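PDB 2FM8: surface presentation of antigens protein SpaK from Salmonella typhimurium, which stores effector proteins such as SipA, SopA, SopE and SopE2 in the bacterial cytoplasm and keeps them competent for type III secretion into host cells. Local coordinates for residues S42-V47 / W53-L58; D61-L66 / L91-G96; C81-G86 / S116-G121. All coordinates share one frame; numbering follows the deposited sequence.

Interaction 1 of 3, residues S42-V47 / W53-L58; sequences SICISV and WIWAQL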
ATOM      1  N   SER A  42     -18.567  15.421   2.974  1.00 29.98           N
ATOM      2  CA  SER A  42     -18.291  16.758   3.441  1.00 30.30           C
ATOM      3  C   SER A  42     -16.799  17.171   3.325  1.00 30.03           C
ATOM      4  O   SER A  42     -15.888  16.371   3.502  1.00 28.89           O
ATOM      5  CB  SER A  42     -18.810  16.931   4.869  1.00 29.74           C
ATOM      6  OG  SER A  42     -20.199  16.612   4.916  1.00 29.27           O
ATOM      7  N   ILE A  43     -16.593  18.446   2.989  1.00 30.39           N
ATOM      8  CA  ILE A  43     -15.273  19.050   2.938  1.00 30.79           C
ATOM      9  C   ILE A  43     -14.969  19.767   4.271  1.00 31.43           C
ATOM     10  O   ILE A  43     -15.771  20.593   4.755  1.00 31.27           O
ATOM     11  CB  ILE A  43     -15.189  20.010   1.764  1.00 30.34           C
ATOM     12  CG1 ILE A  43     -15.440  19.240   0.463  1.00 30.13           C
ATOM     13  CG2 ILE A  43     -13.847  20.791   1.776  1.00 29.45           C
ATOM     14  CD1 ILE A  43     -15.492  20.104  -0.807  1.00 30.08           C
ATOM     15  N   CYS A  44     -13.825  19.422   4.864  1.00 31.65           N
ATOM     16  CA  CYS A  44     -13.345  20.034   6.089  1.00 32.31           C
ATOM     17  C   CYS A  44     -12.196  20.969   5.773  1.00 32.31           C
ATOM     18  O   CYS A  44     -11.343  20.679   4.933  1.00 30.56           O
ATOM     19  CB  CYS A  44     -12.890  18.994   7.103  1.00 32.64           C
ATOM     20  SG  CYS A  44     -14.148  17.773   7.542  1.00 36.98           S
ATOM     21  N   ILE A  45     -12.203  22.108   6.457  1.00 32.83           N
ATOM     22  CA  ILE A  45     -11.145  23.085   6.355  1.00 34.14           C
ATOM     23  C   ILE A  45     -10.598  23.360   7.743  1.00 34.96           C
ATOM     24  O   ILE A  45     -11.356  23.675   8.667  1.00 34.88           O
ATOM     25  CB  ILE A  45     -11.618  24.391   5.738  1.00 34.12           C
ATOM     26  CG1 ILE A  45     -12.323  24.107   4.402  1.00 35.07           C
ATOM     27  CG2 ILE A  45     -10.402  25.334   5.566  1.00 33.46           C
ATOM     28  CD1 ILE A  45     -13.391  25.018   4.071  1.00 37.08           C
ATOM     29  N   SER A  46      -9.288  23.243   7.895  1.00 36.35           N
ATOM     30  CA  SER A  46      -8.683  23.544   9.180  1.00 37.98           C
ATOM     31  C   SER A  46      -7.283  24.109   9.122  1.00 38.30           C
ATOM     32  O   SER A  46      -6.530  23.825   8.201  1.00 36.78           O
ATOM     33  CB  SER A  46      -8.643  22.306  10.049  1.00 38.70           C
ATOM     34  OG  SER A  46      -8.643  22.772  11.381  1.00 43.45           O
ATOM     35  N   VAL A  47      -6.969  24.914  10.145  1.00 39.21           N
ATOM     36  CA  VAL A  47      -5.629  25.444  10.384  1.00 39.62           C
ATOM     37  C   VAL A  47      -4.941  24.623  11.469  1.00 41.34           C
ATOM     38  O   VAL A  47      -5.449  24.450  12.583  1.00 41.23           O
ATOM     39  CB  VAL A  47      -5.662  26.919  10.791  1.00 39.70           C
ATOM     40  CG1 VAL A  47      -4.240  27.471  10.979  1.00 39.20           C
ATOM     41  CG2 VAL A  47      -6.422  27.718   9.745  1.00 39.31           C
ATOM     42  N   TRP A  53      -5.269  23.130   5.884  1.00 32.61           N
ATOM     43  CA  TRP A  53      -5.637  21.877   5.269  1.00 32.54           C
ATOM     44  C   TRP A  53      -7.099  21.843   4.797  1.00 31.77           C
ATOM     45  O   TRP A  53      -8.016  22.267   5.509  1.00 29.94           O
ATOM     46  CB  TRP A  53      -5.456  20.746   6.278  1.00 32.33           C
ATOM     47  CG  TRP A  53      -4.049  20.403   6.631  1.00 32.23           C
ATOM     48  CD1 TRP A  53      -3.324  20.933   7.635  1.00 31.85           C
ATOM     49  CD2 TRP A  53      -3.217  19.405   6.015  1.00 32.24           C
ATOM     50  NE1 TRP A  53      -2.100  20.361   7.690  1.00 30.93           N
ATOM     51  CE2 TRP A  53      -2.001  19.409   6.707  1.00 32.26           C
ATOM     52  CE3 TRP A  53      -3.390  18.509   4.955  1.00 31.55           C
ATOM     53  CZ2 TRP A  53      -0.940  18.555   6.370  1.00 32.80           C
ATOM     54  CZ3 TRP A  53      -2.331  17.660   4.609  1.00 31.61           C
ATOM     55  CH2 TRP A  53      -1.131  17.685   5.314  1.00 32.45           C
ATOM     56  N   ILE A  54      -7.306  21.295   3.604  1.00 31.38           N
ATOM     57  CA  ILE A  54      -8.650  20.954   3.121  1.00 31.12           C
ATOM     58  C   ILE A  54      -8.664  19.440   3.008  1.00 31.17           C
ATOM     59  O   ILE A  54      -7.722  18.857   2.446  1.00 31.42           O
ATOM     60  CB  ILE A  54      -8.936  21.588   1.739  1.00 30.28           C
ATOM     61  CG1 ILE A  54      -8.838  23.110   1.797  1.00 30.12           C
ATOM     62  CG2 ILE A  54     -10.328  21.192   1.193  1.00 30.70           C
ATOM     63  CD1 ILE A  54      -8.724  23.734   0.381  1.00 31.76           C
ATOM     64  N   TRP A  55      -9.686  18.788   3.545  1.00 30.71           N
ATOM     65  CA  TRP A  55      -9.737  17.337   3.428  1.00 31.15           C
ATOM     66  C   TRP A  55     -11.155  16.797   3.455  1.00 30.51           C
ATOM     67  O   TRP A  55     -12.097  17.518   3.747  1.00 29.33           O
ATOM     68  CB  TRP A  55      -8.881  16.672   4.494  1.00 32.11           C
ATOM     69  CG  TRP A  55      -9.509  16.502   5.837  1.00 33.13           C
ATOM     70  CD1 TRP A  55     -10.163  15.372   6.324  1.00 34.35           C
ATOM     71  CD2 TRP A  55      -9.529  17.449   6.887  1.00 33.07           C
ATOM     72  NE1 TRP A  55     -10.573  15.583   7.609  1.00 35.37           N
ATOM     73  CE2 TRP A  55     -10.210  16.852   7.982  1.00 34.04           C
ATOM     74  CE3 TRP A  55      -9.036  18.738   7.019  1.00 33.43           C
ATOM     75  CZ2 TRP A  55     -10.402  17.503   9.178  1.00 34.55           C
ATOM     76  CZ3 TRP A  55      -9.231  19.388   8.200  1.00 34.94           C
ATOM     77  CH2 TRP A  55      -9.903  18.777   9.276  1.00 35.76           C
ATOM     78  N   ALA A  56     -11.272  15.533   3.100  1.00 30.25           N
ATOM     79  CA  ALA A  56     -12.535  14.808   3.111  1.00 31.41           C
ATOM     80  C   ALA A  56     -12.264  13.333   3.337  1.00 31.93           C
ATOM     81  O   ALA A  56     -11.349  12.773   2.740  1.00 32.41           O
ATOM     82  CB  ALA A  56     -13.275  15.002   1.798  1.00 29.85           C
ATOM     83  N   GLN A  57     -13.058  12.710   4.193  1.00 33.22           N
ATOM     84  CA  GLN A  57     -13.153  11.246   4.235  1.00 34.68           C
ATOM     85  C   GLN A  57     -13.931  10.723   3.051  1.00 35.08           C
ATOM     86  O   GLN A  57     -14.912  11.332   2.635  1.00 36.08           O
ATOM     87  CB  GLN A  57     -13.814  10.798   5.531  1.00 34.97           C
ATOM     88  CG  GLN A  57     -12.956  11.071   6.733  1.00 37.00           C
ATOM     89  CD  GLN A  57     -13.668  10.734   8.020  1.00 38.78           C
ATOM     90  OE1 GLN A  57     -14.726  10.092   7.999  1.00 44.95           O
ATOM     91  NE2 GLN A  57     -13.087  11.139   9.154  1.00 41.53           N
ATOM     92  N   LEU A  58     -13.503   9.592   2.495  1.00 35.01           N
ATOM     93  CA  LEU A  58     -14.031   9.158   1.224  1.00 35.19           C
ATOM     94  C   LEU A  58     -15.067   8.042   1.302  1.00 35.62           C
ATOM     95  O   LEU A  58     -15.508   7.565   0.266  1.00 37.13           O
ATOM     96  CB  LEU A  58     -12.901   8.771   0.280  1.00 35.58           C
ATOM     97  CG  LEU A  58     -11.972   9.905  -0.140  1.00 35.63           C
ATOM     98  CD1 LEU A  58     -10.772   9.337  -0.871  1.00 36.08           C
ATOM     99  CD2 LEU A  58     -12.697  10.939  -0.993  1.00 35.52           C
TER
HETATM  100  O   HOH W   1     -15.620  14.077   4.916  1.00 27.50           O
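Cys-44 sits squarely on the indole of Trp-55, its CB 3.4 Å from the centroid of the six-membered ring and only 8° from the ring normal. This is a CH-pi contact made by a residue slim enough for its CB to rest on the ring face. The sulfur continues the overlap obliquely, with SG 4.4 Å from the centroid of the five-membered ring. The indole of Trp-55 comes back across the partner strand, its CG set between backbone N and carbonyl carbon (chi1 83°). Ser-46, also compact, meets the same ring in its plane, CB lying 3.5 Å from CZ3. The other indole, that of Trp-53, instead leads away from this strand to pack on Leu-103.

Alongside the side chains runs a regular ladder. Cys-44 and Trp-55 form one hydrogen-bonded pair and Ser-46 and Trp-53 the next; the bond from Trp-53 N to Ser-46 O, at 2.7 Å, is almost straight (175°). Ile-45 and Ile-54 make the non-hydrogen-bonded pair between them. Where the ladder ends, a water takes over, donating to Ser-42 O at 2.7 Å and accepting from Gln-57 N.

The opposite face is purely apolar. Ile-43 and Ile-54 lie side by side, their CG2 methyls 3.6 Å apart, and beta-branched isoleucines suit both the extended backbone and the hydrophobic layer against helices 112-132 and 6-17. Cys-44, Trp-53 and Trp-55, by contrast, pack on apolar side chains of another protein's chain, consistent with a bound effector. One face meets the chaperone's own helices and the other a different protein, probably a client: this antiparallel beta hairpin supplies the central strand, 51-57, and its neighbour 43-48 to the twisted sheet of the class I type III secretion chaperone fold.

Interaction 2 of 3, residues D61-L66 / L91-G96; sequences DSMVVL and LGEQNG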
ATOM      1  N   ASP A  61     -16.599   2.294   2.923  1.00 34.06           N
ATOM      2  CA  ASP A  61     -15.933   1.167   2.239  1.00 34.20           C
ATOM      3  C   ASP A  61     -14.697   1.546   1.414  1.00 32.43           C
ATOM      4  O   ASP A  61     -14.173   0.703   0.692  1.00 30.97           O
ATOM      5  CB  ASP A  61     -16.925   0.471   1.311  1.00 35.44           C
ATOM      6  CG  ASP A  61     -18.018  -0.284   2.076  1.00 39.80           C
ATOM      7  OD1 ASP A  61     -17.769  -0.743   3.236  1.00 43.87           O
ATOM      8  OD2 ASP A  61     -19.110  -0.438   1.490  1.00 41.73           O
ATOM      9  N   SER A  62     -14.242   2.791   1.531  1.00 30.22           N
ATOM     10  CA  SER A  62     -13.156   3.297   0.682  1.00 29.97           C
ATOM     11  C   SER A  62     -11.854   2.478   0.824  1.00 28.56           C
ATOM     12  O   SER A  62     -11.187   2.224  -0.178  1.00 28.07           O
ATOM     13  CB  SER A  62     -12.891   4.801   0.937  1.00 29.23           C
ATOM     14  OG  SER A  62     -12.725   5.089   2.316  1.00 28.06           O
ATOM     15  N   MET A  63     -11.502   2.047   2.028  1.00 27.64           N
ATOM     16  CA  MET A  63     -10.230   1.315   2.203  1.00 28.76           C
ATOM     17  C   MET A  63     -10.276  -0.056   1.510  1.00 28.22           C
ATOM     18  O   MET A  63      -9.316  -0.483   0.903  1.00 27.92           O
ATOM     19  CB  MET A  63      -9.854   1.176   3.670  1.00 29.08           C
ATOM     20  CG  MET A  63      -9.472   2.507   4.349  1.00 31.39           C
ATOM     21  SD  MET A  63      -7.985   3.319   3.716  1.00 33.79           S
ATOM     22  CE  MET A  63      -6.684   2.153   4.111  1.00 33.22           C
ATOM     23  N   VAL A  64     -11.422  -0.720   1.582  1.00 28.08           N
ATOM     24  CA  VAL A  64     -11.639  -1.980   0.887  1.00 27.44           C
ATOM     25  C   VAL A  64     -11.639  -1.778  -0.641  1.00 27.15           C
ATOM     26  O   VAL A  64     -10.959  -2.503  -1.372  1.00 25.81           O
ATOM     27  CB  VAL A  64     -12.933  -2.639   1.385  1.00 27.63           C
ATOM     28  CG1 VAL A  64     -13.426  -3.739   0.443  1.00 27.64           C
ATOM     29  CG2 VAL A  64     -12.709  -3.170   2.806  1.00 27.75           C
ATOM     30  N   VAL A  65     -12.367  -0.788  -1.134  1.00 26.52           N
ATOM     31  CA  VAL A  65     -12.399  -0.591  -2.575  1.00 27.11           C
ATOM     32  C   VAL A  65     -11.004  -0.235  -3.079  1.00 27.23           C
ATOM     33  O   VAL A  65     -10.620  -0.627  -4.184  1.00 25.74           O
ATOM     34  CB  VAL A  65     -13.429   0.460  -3.001  1.00 27.51           C
ATOM     35  CG1 VAL A  65     -13.376   0.666  -4.494  1.00 28.20           C
ATOM     36  CG2 VAL A  65     -14.856   0.000  -2.583  1.00 28.07           C
ATOM     37  N   LEU A  66     -10.236   0.484  -2.247  1.00 27.78           N
ATOM     38  CA  LEU A  66      -8.843   0.810  -2.569  1.00 27.37           C
ATOM     39  C   LEU A  66      -7.993  -0.433  -2.946  1.00 27.10           C
ATOM     40  O   LEU A  66      -7.085  -0.348  -3.768  1.00 27.69           O
ATOM     41  CB  LEU A  66      -8.211   1.603  -1.444  1.00 27.28           C
ATOM     42  CG  LEU A  66      -6.817   2.217  -1.671  1.00 28.02           C
ATOM     43  CD1 LEU A  66      -6.770   3.221  -2.825  1.00 27.70           C
ATOM     44  CD2 LEU A  66      -6.366   2.877  -0.405  1.00 27.99           C
ATOM     45  N   LEU A  91      -3.032  11.298   0.617  1.00 32.01           N
ATOM     46  CA  LEU A  91      -4.014  10.357   1.125  1.00 32.70           C
ATOM     47  C   LEU A  91      -3.665   9.957   2.545  1.00 32.50           C
ATOM     48  O   LEU A  91      -2.552   9.595   2.823  1.00 34.56           O
ATOM     49  CB  LEU A  91      -4.067   9.103   0.258  1.00 32.39           C
ATOM     50  CG  LEU A  91      -4.539   9.340  -1.160  1.00 34.67           C
ATOM     51  CD1 LEU A  91      -4.224   8.100  -2.007  1.00 40.02           C
ATOM     52  CD2 LEU A  91      -6.023   9.649  -1.224  1.00 35.40           C
ATOM     53  N   GLY A  92      -4.632   9.996   3.424  1.00 32.71           N
ATOM     54  CA  GLY A  92      -4.491   9.419   4.747  1.00 33.87           C
ATOM     55  C   GLY A  92      -5.704   8.548   5.064  1.00 34.42           C
ATOM     56  O   GLY A  92      -6.413   8.086   4.175  1.00 32.63           O
ATOM     57  N   GLU A  93      -5.908   8.309   6.345  1.00 36.05           N
ATOM     58  CA  GLU A  93      -6.987   7.474   6.811  1.00 37.33           C
ATOM     59  C   GLU A  93      -7.536   7.994   8.155  1.00 38.43           C
ATOM     60  O   GLU A  93      -6.801   8.161   9.098  1.00 38.97           O
ATOM     61  CB  GLU A  93      -6.515   6.022   6.966  1.00 36.54           C
ATOM     62  CG  GLU A  93      -7.695   5.115   7.341  1.00 37.02           C
ATOM     63  CD  GLU A  93      -7.351   3.693   7.597  1.00 37.08           C
ATOM     64  OE1 GLU A  93      -6.160   3.349   7.598  1.00 35.62           O
ATOM     65  OE2 GLU A  93      -8.301   2.911   7.810  1.00 38.20           O
ATOM     66  N   GLN A  94      -8.834   8.234   8.223  1.00 40.21           N
ATOM     67  CA  GLN A  94      -9.466   8.751   9.417  1.00 41.34           C
ATOM     68  C   GLN A  94     -10.741   7.976   9.625  1.00 41.51           C
ATOM     69  O   GLN A  94     -11.499   7.764   8.685  1.00 41.10           O
ATOM     70  CB  GLN A  94      -9.821  10.245   9.278  1.00 42.62           C
ATOM     71  CG  GLN A  94      -8.714  11.198   9.624  1.00 46.33           C
ATOM     72  CD  GLN A  94      -8.491  11.278  11.112  1.00 51.65           C
ATOM     73  OE1 GLN A  94      -9.361  11.732  11.871  1.00 56.72           O
ATOM     74  NE2 GLN A  94      -7.330  10.816  11.548  1.00 55.03           N
ATOM     75  N   ASN A  95     -10.972   7.587  10.878  1.00 42.19           N
ATOM     76  CA  ASN A  95     -12.111   6.780  11.259  1.00 41.58           C
ATOM     77  C   ASN A  95     -12.349   5.566  10.358  1.00 40.61           C
ATOM     78  O   ASN A  95     -13.494   5.259  10.002  1.00 40.14           O
ATOM     79  CB  ASN A  95     -13.334   7.668  11.331  1.00 42.75           C
ATOM     80  CG  ASN A  95     -13.144   8.812  12.299  1.00 45.90           C
ATOM     81  OD1 ASN A  95     -12.620   8.624  13.418  1.00 50.30           O
ATOM     82  ND2 ASN A  95     -13.538  10.017  11.868  1.00 48.68           N
ATOM     83  N   GLY A  96     -11.256   4.874  10.019  1.00 39.49           N
ATOM     84  CA  GLY A  96     -11.314   3.690   9.137  1.00 38.85           C
ATOM     85  C   GLY A  96     -11.666   3.995   7.688  1.00 38.05           C
ATOM     86  O   GLY A  96     -12.053   3.110   6.933  1.00 37.87           O
TER
HETATM   87  O   HOH W   2     -12.886   2.165   4.612  1.00 35.72           O
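The carboxylate of Glu-93 is the flat group here, and the thioether of Met-63 crosses it obliquely: SD lies 4.0 Å from CD, and CE 3.7 Å from OE1. Near its OE2 comes an acidic side chain of another protein's chain, a closeness of like charges that may raise the glutamate's affinity for a proton. The contact joins the start of helix 62-78 to the end of strand 90-94, in the alpha+beta fold of a class I type III secretion chaperone, beside the second subunit, whose Met-78 also packs on Glu-93.

Methionine suits the spot because its unbranched chain can curl. Bends at chi2 (-65°) and chi3 (-64°) lay it across the carboxylate, while Glu-93 comes out straight from the strand to meet it. The curl also sets Met-63 CG 3.7 Å from Gly-96 O. Asn-95 and Gly-96 form the turn of the hairpin between strands 90-94 and 97-103, and both have positive phi, which glycine adopts easily.

No direct hydrogen bond crosses. Instead one water accepts from Met-63 N, in the helix's first turn, at 2.9 Å and donates to Gly-96 O at 2.6 Å.

Interaction 3 of 3, residues C81-G86 / S116-G121; sequences CHFARG and STALNG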
ATOM      1  N   CYS A  81      -1.798  18.688  -8.519  1.00 33.70           N
ATOM      2  CA  CYS A  81      -2.767  19.593  -7.933  1.00 34.27           C
ATOM      3  C   CYS A  81      -2.068  20.934  -7.739  1.00 34.50           C
ATOM      4  O   CYS A  81      -1.172  21.062  -6.889  1.00 34.90           O
ATOM      5  CB  CYS A  81      -3.265  19.045  -6.615  1.00 33.90           C
ATOM      6  SG  CYS A  81      -4.363  20.141  -5.785  1.00 35.62           S
ATOM      7  N   HIS A  82      -2.486  21.913  -8.525  1.00 34.08           N
ATOM      8  CA  HIS A  82      -1.806  23.204  -8.604  1.00 34.42           C
ATOM      9  C   HIS A  82      -1.892  24.044  -7.317  1.00 33.28           C
ATOM     10  O   HIS A  82      -1.102  24.955  -7.164  1.00 32.79           O
ATOM     11  CB  HIS A  82      -2.361  24.054  -9.771  1.00 35.83           C
ATOM     12  CG  HIS A  82      -2.218  23.421 -11.125  1.00 39.18           C
ATOM     13  ND1 HIS A  82      -0.996  23.115 -11.688  1.00 43.33           N
ATOM     14  CD2 HIS A  82      -3.153  23.061 -12.042  1.00 44.15           C
ATOM     15  CE1 HIS A  82      -1.183  22.579 -12.885  1.00 44.42           C
ATOM     16  NE2 HIS A  82      -2.485  22.527 -13.121  1.00 44.00           N
ATOM     17  N   PHE A  83      -2.829  23.751  -6.416  1.00 31.93           N
ATOM     18  CA  PHE A  83      -3.024  24.583  -5.203  1.00 32.00           C
ATOM     19  C   PHE A  83      -2.464  23.944  -3.914  1.00 31.85           C
ATOM     20  O   PHE A  83      -2.547  24.525  -2.822  1.00 32.75           O
ATOM     21  CB  PHE A  83      -4.502  25.019  -5.031  1.00 31.08           C
ATOM     22  CG  PHE A  83      -5.470  23.873  -4.945  1.00 30.33           C
ATOM     23  CD1 PHE A  83      -5.669  23.202  -3.750  1.00 30.73           C
ATOM     24  CD2 PHE A  83      -6.155  23.439  -6.069  1.00 30.00           C
ATOM     25  CE1 PHE A  83      -6.541  22.117  -3.679  1.00 31.21           C
ATOM     26  CE2 PHE A  83      -7.022  22.352  -5.999  1.00 30.18           C
ATOM     27  CZ  PHE A  83      -7.216  21.703  -4.807  1.00 30.18           C
ATOM     28  N   ALA A  84      -1.868  22.769  -4.056  1.00 31.75           N
ATOM     29  CA  ALA A  84      -1.293  22.046  -2.942  1.00 31.80           C
ATOM     30  C   ALA A  84       0.222  22.262  -2.875  1.00 31.84           C
ATOM     31  O   ALA A  84       0.913  22.370  -3.901  1.00 30.82           O
ATOM     32  CB  ALA A  84      -1.601  20.555  -3.058  1.00 31.16           C
ATOM     33  N   ARG A  85       0.728  22.315  -1.653  1.00 32.05           N
ATOM     34  CA  ARG A  85       2.160  22.291  -1.437  1.00 32.80           C
ATOM     35  C   ARG A  85       2.679  20.999  -2.004  1.00 32.61           C
ATOM     36  O   ARG A  85       2.084  19.975  -1.792  1.00 33.92           O
ATOM     37  CB  ARG A  85       2.485  22.303   0.040  1.00 33.54           C
ATOM     38  CG  ARG A  85       2.490  23.618   0.626  1.00 35.68           C
ATOM     39  CD  ARG A  85       3.360  23.593   1.821  1.00 38.06           C
ATOM     40  NE  ARG A  85       3.213  24.810   2.616  1.00 39.61           N
ATOM     41  CZ  ARG A  85       3.941  25.916   2.459  1.00 41.18           C
ATOM     42  NH1 ARG A  85       4.858  26.011   1.501  1.00 41.20           N
ATOM     43  NH2 ARG A  85       3.726  26.949   3.261  1.00 41.91           N
ATOM     44  N   GLY A  86       3.773  21.054  -2.741  1.00 31.89           N
ATOM     45  CA  GLY A  86       4.328  19.862  -3.361  1.00 31.32           C
ATOM     46  C   GLY A  86       3.662  19.489  -4.670  1.00 30.90           C
ATOM     47  O   GLY A  86       4.099  18.550  -5.322  1.00 30.60           O
ATOM     48  N   SER A 116     -10.977  30.392  -3.298  1.00 29.96           N
ATOM     49  CA  SER A 116     -12.075  29.818  -4.068  1.00 29.93           C
ATOM     50  C   SER A 116     -11.566  28.865  -5.130  1.00 29.47           C
ATOM     51  O   SER A 116     -12.150  27.831  -5.337  1.00 29.13           O
ATOM     52  CB  SER A 116     -12.930  30.916  -4.712  1.00 29.89           C
ATOM     53  OG  SER A 116     -14.144  30.404  -5.252  1.00 30.86           O
ATOM     54  N   THR A 117     -10.462  29.210  -5.783  1.00 29.90           N
ATOM     55  CA  THR A 117      -9.835  28.315  -6.755  1.00 30.18           C
ATOM     56  C   THR A 117      -9.434  26.992  -6.103  1.00 30.49           C
ATOM     57  O   THR A 117      -9.665  25.912  -6.668  1.00 30.11           O
ATOM     58  CB  THR A 117      -8.613  28.986  -7.411  1.00 30.15           C
ATOM     59  OG1 THR A 117      -9.069  30.093  -8.219  1.00 31.25           O
ATOM     60  CG2 THR A 117      -7.807  28.004  -8.268  1.00 30.84           C
ATOM     61  N   ALA A 118      -8.837  27.083  -4.914  1.00 30.07           N
ATOM     62  CA  ALA A 118      -8.467  25.898  -4.167  1.00 29.72           C
ATOM     63  C   ALA A 118      -9.692  25.077  -3.747  1.00 29.63           C
ATOM     64  O   ALA A 118      -9.669  23.862  -3.859  1.00 27.39           O
ATOM     65  CB  ALA A 118      -7.644  26.278  -2.920  1.00 29.73           C
ATOM     66  N   LEU A 119     -10.734  25.729  -3.224  1.00 29.07           N
ATOM     67  CA  LEU A 119     -11.908  24.986  -2.763  1.00 29.67           C
ATOM     68  C   LEU A 119     -12.685  24.306  -3.891  1.00 28.96           C
ATOM     69  O   LEU A 119     -13.163  23.183  -3.733  1.00 28.15           O
ATOM     70  CB  LEU A 119     -12.897  25.881  -1.992  1.00 30.44           C
ATOM     71  CG  LEU A 119     -12.578  26.293  -0.560  1.00 32.34           C
ATOM     72  CD1 LEU A 119     -13.688  27.267  -0.025  1.00 33.54           C
ATOM     73  CD2 LEU A 119     -12.451  25.113   0.331  1.00 34.46           C
ATOM     74  N   ASN A 120     -12.850  25.008  -5.012  1.00 28.92           N
ATOM     75  CA  ASN A 120     -13.569  24.453  -6.153  1.00 28.71           C
ATOM     76  C   ASN A 120     -12.752  23.353  -6.821  1.00 29.13           C
ATOM     77  O   ASN A 120     -13.302  22.353  -7.290  1.00 29.01           O
ATOM     78  CB  ASN A 120     -13.899  25.564  -7.140  1.00 28.79           C
ATOM     79  CG  ASN A 120     -15.060  26.429  -6.665  1.00 29.23           C
ATOM     80  OD1 ASN A 120     -16.213  25.984  -6.654  1.00 28.82           O
ATOM     81  ND2 ASN A 120     -14.762  27.646  -6.259  1.00 27.45           N
ATOM     82  N   GLY A 121     -11.432  23.542  -6.849  1.00 28.71           N
ATOM     83  CA  GLY A 121     -10.533  22.528  -7.355  1.00 29.20           C
ATOM     84  C   GLY A 121     -10.595  21.264  -6.500  1.00 28.82           C
ATOM     85  O   GLY A 121     -10.665  20.150  -7.019  1.00 29.99           O
TER
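Phe-83 lays one face of its ring on the backbone of helix 112-132 at Ala-118. The CA of Ala-118 is 3.8 Å from the ring centroid and 16° off the normal, a CH-pi contact over the face. On the same face the carbonyl of Ala-118 reaches toward the rim, with its O 3.4 Å from CZ. The methyl covers the other end of the ring, CB standing 3.7 Å from CD1. Alanine is apt here, since a single methyl offers an apolar surface while letting a flat ring settle against the main chain.

Further along the helix, Gly-121 extends the platform. Having no side chain, Gly-121 brings its CA within 3.8 Å of Phe-83 CE2.

The loop 81-86 lies between helix 62-78 and strand 90-94, and Phe-83 fastens it to the C-terminal helix of the class I type III secretion chaperone fold. Its type I turn, Cys-81 to Ala-84, is closed by a weak backbone bond and brings Cys-81 round to the ring's opposite face, where SG stands 3.3 Å above the plane, over the centre. The ring is thus held between sulfur and helix. That placement depends on a first torsion near +58°, which sets CG between backbone N and carbonyl carbon. Phe-108, Phe-122 and Tyr-125 also touch the ring.

On another side of the helix, Asn-120 turns its amide back along the backbone. ND2 donates to Ser-116 O over 2.8 Å, from well above the carbonyl plane, and Asn-120 N reaches the same oxygen from the other face of that plane. ND2 also bonds to Ser-17 of helix 6-17, while OD1 is hydrogen-bonded to a polar side chain of another protein's chain.

Interaction 1 is the buried heart of the sheet, held by backbone hydrogen bonds and by apolar and aromatic side chains; interactions 2 and 3, partly buried, lie on opposite sides of the chain's centre, about 22 Å apart between centres. Interactions 1 and 3 share a core: Leu-119 of helix 112-132 packs on Ile-45 and Ile-54 of the hairpin. Interactions 1 and 2 meet at the sheet's end, where Gln-57 lies against Gln-94. Neither interaction 2 nor interaction 3 has a direct hydrogen bond between its segments: 61-66 and 91-96 combine thioether, carboxylate and water, whereas 81-86 and 116-121 rely on a ring laid against helix backbone. All three come within reach of the second subunit, interaction 1 through Trp-53.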